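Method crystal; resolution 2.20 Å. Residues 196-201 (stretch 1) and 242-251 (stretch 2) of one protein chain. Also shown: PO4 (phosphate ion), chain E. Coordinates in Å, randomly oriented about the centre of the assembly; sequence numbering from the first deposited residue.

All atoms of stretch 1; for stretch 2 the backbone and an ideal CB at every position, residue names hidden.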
# COMPACT_ATOMS: atom_id res chain seq x y z
N LEU A 196 -2.26 -2.02 -10.05
CA LEU A 196 -3.35 -2.87 -9.60
C LEU A 196 -4.24 -3.13 -10.82
O LEU A 196 -4.43 -2.23 -11.64
CB LEU A 196 -4.18 -2.15 -8.54
CG LEU A 196 -3.60 -1.74 -7.18
CD1 LEU A 196 -4.65 -0.99 -6.36
CD2 LEU A 196 -3.12 -2.98 -6.45
N GLU A 197 -4.81 -4.32 -10.91
CA GLU A 197 -5.70 -4.66 -11.99
C GLU A 197 -7.08 -4.23 -11.67
O GLU A 197 -7.83 -3.92 -12.59
CB GLU A 197 -5.69 -6.17 -12.33
CG GLU A 197 -4.49 -6.65 -13.16
CD GLU A 197 -3.22 -6.92 -12.38
OE1 GLU A 197 -3.17 -6.88 -11.13
OE2 GLU A 197 -2.22 -7.23 -13.04
N ALA A 198 -7.44 -4.16 -10.39
CA ALA A 198 -8.68 -3.52 -10.01
C ALA A 198 -8.66 -2.97 -8.59
O ALA A 198 -7.84 -3.37 -7.76
CB ALA A 198 -9.83 -4.48 -10.16
N TYR A 199 -9.62 -2.07 -8.33
CA TYR A 199 -9.82 -1.42 -7.07
C TYR A 199 -11.36 -1.30 -6.84
O TYR A 199 -12.13 -1.04 -7.78
CB TYR A 199 -9.18 -0.03 -7.10
CG TYR A 199 -9.56 0.83 -5.92
CD1 TYR A 199 -9.22 0.44 -4.62
CD2 TYR A 199 -10.26 2.02 -6.09
CE1 TYR A 199 -9.56 1.20 -3.52
CE2 TYR A 199 -10.64 2.80 -4.99
CZ TYR A 199 -10.26 2.40 -3.70
OH TYR A 199 -10.65 3.12 -2.58
N MET A 200 -11.78 -1.41 -5.58
CA MET A 200 -13.17 -1.29 -5.27
C MET A 200 -13.35 -0.76 -3.83
O MET A 200 -12.46 -0.92 -2.93
CB MET A 200 -13.89 -2.65 -5.50
CG MET A 200 -13.36 -3.78 -4.61
SD MET A 200 -13.39 -5.44 -5.31
CE MET A 200 -12.05 -5.32 -6.47
N THR A 201 -14.49 -0.10 -3.65
CA THR A 201 -14.91 0.37 -2.34
C THR A 201 -16.41 0.61 -2.43
O THR A 201 -16.89 0.99 -3.49
CB THR A 201 -14.21 1.68 -1.88
OG1 THR A 201 -14.84 2.21 -0.69
CG2 THR A 201 -14.25 2.79 -2.96
N UNK A 242 -11.10 -1.03 -13.14
CA UNK A 242 -10.21 -2.07 -13.55
C UNK A 242 -9.91 -2.03 -15.05
O UNK A 242 -10.47 -1.22 -15.78
CB UNK A 242 -10.80 -3.43 -13.16
N UNK A 243 -9.07 -2.93 -15.47
CA UNK A 243 -8.96 -3.24 -16.89
C UNK A 243 -10.29 -3.85 -17.34
O UNK A 243 -11.03 -4.42 -16.54
CB UNK A 243 -7.79 -4.19 -17.17
N UNK A 244 -10.64 -3.62 -18.60
CA UNK A 244 -11.89 -4.07 -19.21
C UNK A 244 -12.24 -5.46 -18.86
O UNK A 244 -13.30 -5.71 -18.28
CB UNK A 244 -11.82 -3.95 -20.73
N UNK A 245 -11.31 -6.35 -19.14
CA UNK A 245 -11.56 -7.76 -18.97
C UNK A 245 -11.98 -8.12 -17.55
O UNK A 245 -12.94 -8.85 -17.30
CB UNK A 245 -10.31 -8.55 -19.36
N UNK A 246 -11.28 -7.64 -16.57
CA UNK A 246 -11.63 -8.17 -15.33
C UNK A 246 -12.62 -7.32 -14.56
O UNK A 246 -13.21 -7.81 -13.59
CB UNK A 246 -10.36 -8.39 -14.51
N UNK A 247 -12.79 -6.07 -14.98
CA UNK A 247 -13.98 -5.38 -14.61
C UNK A 247 -15.23 -6.19 -14.99
O UNK A 247 -16.09 -6.42 -14.13
CB UNK A 247 -14.00 -4.00 -15.27
N UNK A 248 -15.32 -6.66 -16.23
CA UNK A 248 -16.50 -7.45 -16.66
C UNK A 248 -16.63 -8.80 -15.93
O UNK A 248 -17.73 -9.18 -15.59
CB UNK A 248 -16.43 -7.70 -18.17
N UNK A 249 -15.51 -9.49 -15.63
CA UNK A 249 -15.55 -10.72 -14.79
C UNK A 249 -15.99 -10.46 -13.33
O UNK A 249 -16.77 -11.24 -12.75
CB UNK A 249 -14.17 -11.37 -14.78
N UNK A 250 -15.45 -9.42 -12.69
CA UNK A 250 -15.87 -9.13 -11.31
C UNK A 250 -17.36 -8.75 -11.29
O UNK A 250 -18.10 -9.25 -10.44
CB UNK A 250 -15.02 -8.01 -10.71
N UNK A 251 -17.78 -7.85 -12.17
CA UNK A 251 -19.17 -7.42 -12.21
C UNK A 251 -20.07 -8.62 -12.59
O UNK A 251 -20.98 -8.96 -11.82
CB UNK A 251 -19.35 -6.27 -13.20
P PO4 E . -8.92 2.51 0.67
O1 PO4 E . -8.24 3.75 0.12
O2 PO4 E . -9.29 2.71 2.09
O3 PO4 E . -7.93 1.38 0.50
O4 PO4 E . -10.13 2.22 -0.19

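Position 242 lies in an antiparallel bridge with Ala198, a non-hydrogen-bonded pair whose CA atoms are 4.1 Å apart. Its phi/psi of 179/178 is almost fully extended. An ideal CB here would sit 3.1 Å from Glu197 O and 3.3 Å from Ala198 CB, both tight, so the position favours a residue without a side chain. It is Gly242, whose CA approaches Glu197 O to 3.2 Å.

At 243 the backbone N points a hydrogen at Glu197 O (3.3 Å from N to O, N-H...O angle 151°), a bond available to any residue but proline. CA-to-CB runs sideways, and the backbone turns into a helix immediately afterwards, so a capping side chain such as Ser, Thr, Asp or Asn would suit. The residue is Asn243, chi1 p: its OD1 accepts from the backbone N of 246 at 3.1 Å, capping the helix, while its ND2 comes within 3.7 Å of Glu197 CG.

Positions 244 and 245 open the helix with nothing of stretch 1 near their ideal CB atoms, so that stretch sets little preference. They hold Arg244, which is exposed, and Gly245.

At 246 CA-to-CB points toward stretch 1, and the ideal CB is still 5.5 Å from Glu197 O. That gap, bordered by the Ala198 methyl, suits a medium or large aliphatic chain such as Leu, Ile or Met. Leu246 fills it: CD2 lies 3.3 Å from Glu197 O and 4.1 Å from Ala198 CB. Its chi1 of 117° falls between the standard wells.

Position 247 points sideways, with nothing of stretch 1 near its ideal CB; many residues would serve. The side chain of His247 comes no nearer to stretch 1 than 6.6 Å, from its CB to Ala198 CB, and its NE2 is hydrogen-bonded elsewhere in the structure.

Positions 248 and 249 are out of reach, so helix-compatible polar residues are among many that would be acceptable. Gln248 is exposed and touches a crystal neighbour; Glu249 extends with chi1 and chi2 both t.

At 250, one helical turn after 246, CA-to-CB again points toward stretch 1. The nearest atom there, Met200 CE, is 5.8 Å from the ideal CB of 250, so contact requires a longer chain, and the apolar Ala198 CB and Met200 CE favour Ile, Leu or Met. Ile250, chi1 m and chi2 t, carries CD1 to 4.0 Å from Ala198 CB and 4.2 Å from Met200 CE, bringing both residues into one apolar contact.

Position 251 is out of reach of stretch 1, which sets no preference there, so small polar residues are among many that would suit; Ser251 occupies it, its backbone N hydrogen-bonded to His247 O at 3.0 Å.

Stretch 2, residues 242-251: GNRGLHQEIS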
# COMPACT_ATOMS: atom_id res chain seq x y z
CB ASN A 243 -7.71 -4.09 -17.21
CG ASN A 243 -7.77 -5.54 -16.72
OD1 ASN A 243 -8.56 -6.37 -17.20
ND2 ASN A 243 -6.84 -5.90 -15.86
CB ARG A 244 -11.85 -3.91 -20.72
CG ARG A 244 -12.18 -2.48 -21.08
CD ARG A 244 -11.84 -2.04 -22.50
NE ARG A 244 -12.16 -0.61 -22.54
CZ ARG A 244 -13.40 -0.08 -22.61
NH1 ARG A 244 -14.48 -0.85 -22.74
NH2 ARG A 244 -13.55 1.24 -22.57
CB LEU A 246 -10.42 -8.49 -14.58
CG LEU A 246 -10.27 -7.72 -13.34
CD1 LEU A 246 -9.48 -8.68 -12.48
CD2 LEU A 246 -9.67 -6.38 -13.78
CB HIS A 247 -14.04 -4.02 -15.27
CG HIS A 247 -15.18 -3.18 -14.80
ND1 HIS A 247 -16.48 -3.39 -15.22
CD2 HIS A 247 -15.23 -2.16 -13.92
CE1 HIS A 247 -17.28 -2.51 -14.65
NE2 HIS A 247 -16.55 -1.76 -13.85
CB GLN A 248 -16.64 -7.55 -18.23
CG GLN A 248 -15.67 -8.43 -19.05
CD GLN A 248 -15.48 -8.00 -20.54
OE1 GLN A 248 -14.57 -8.49 -21.25
NE2 GLN A 248 -16.32 -7.07 -21.00
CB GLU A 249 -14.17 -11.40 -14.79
CG GLU A 249 -14.04 -12.75 -14.05
CD GLU A 249 -12.63 -13.25 -14.04
OE1 GLU A 249 -11.69 -12.58 -14.58
OE2 GLU A 249 -12.41 -14.33 -13.41
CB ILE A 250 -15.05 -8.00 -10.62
CG1 ILE A 250 -13.59 -8.42 -10.47
CG2 ILE A 250 -15.61 -7.71 -9.24
CD1 ILE A 250 -12.65 -7.27 -10.18
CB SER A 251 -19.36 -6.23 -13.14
OG SER A 251 -20.65 -5.63 -12.97
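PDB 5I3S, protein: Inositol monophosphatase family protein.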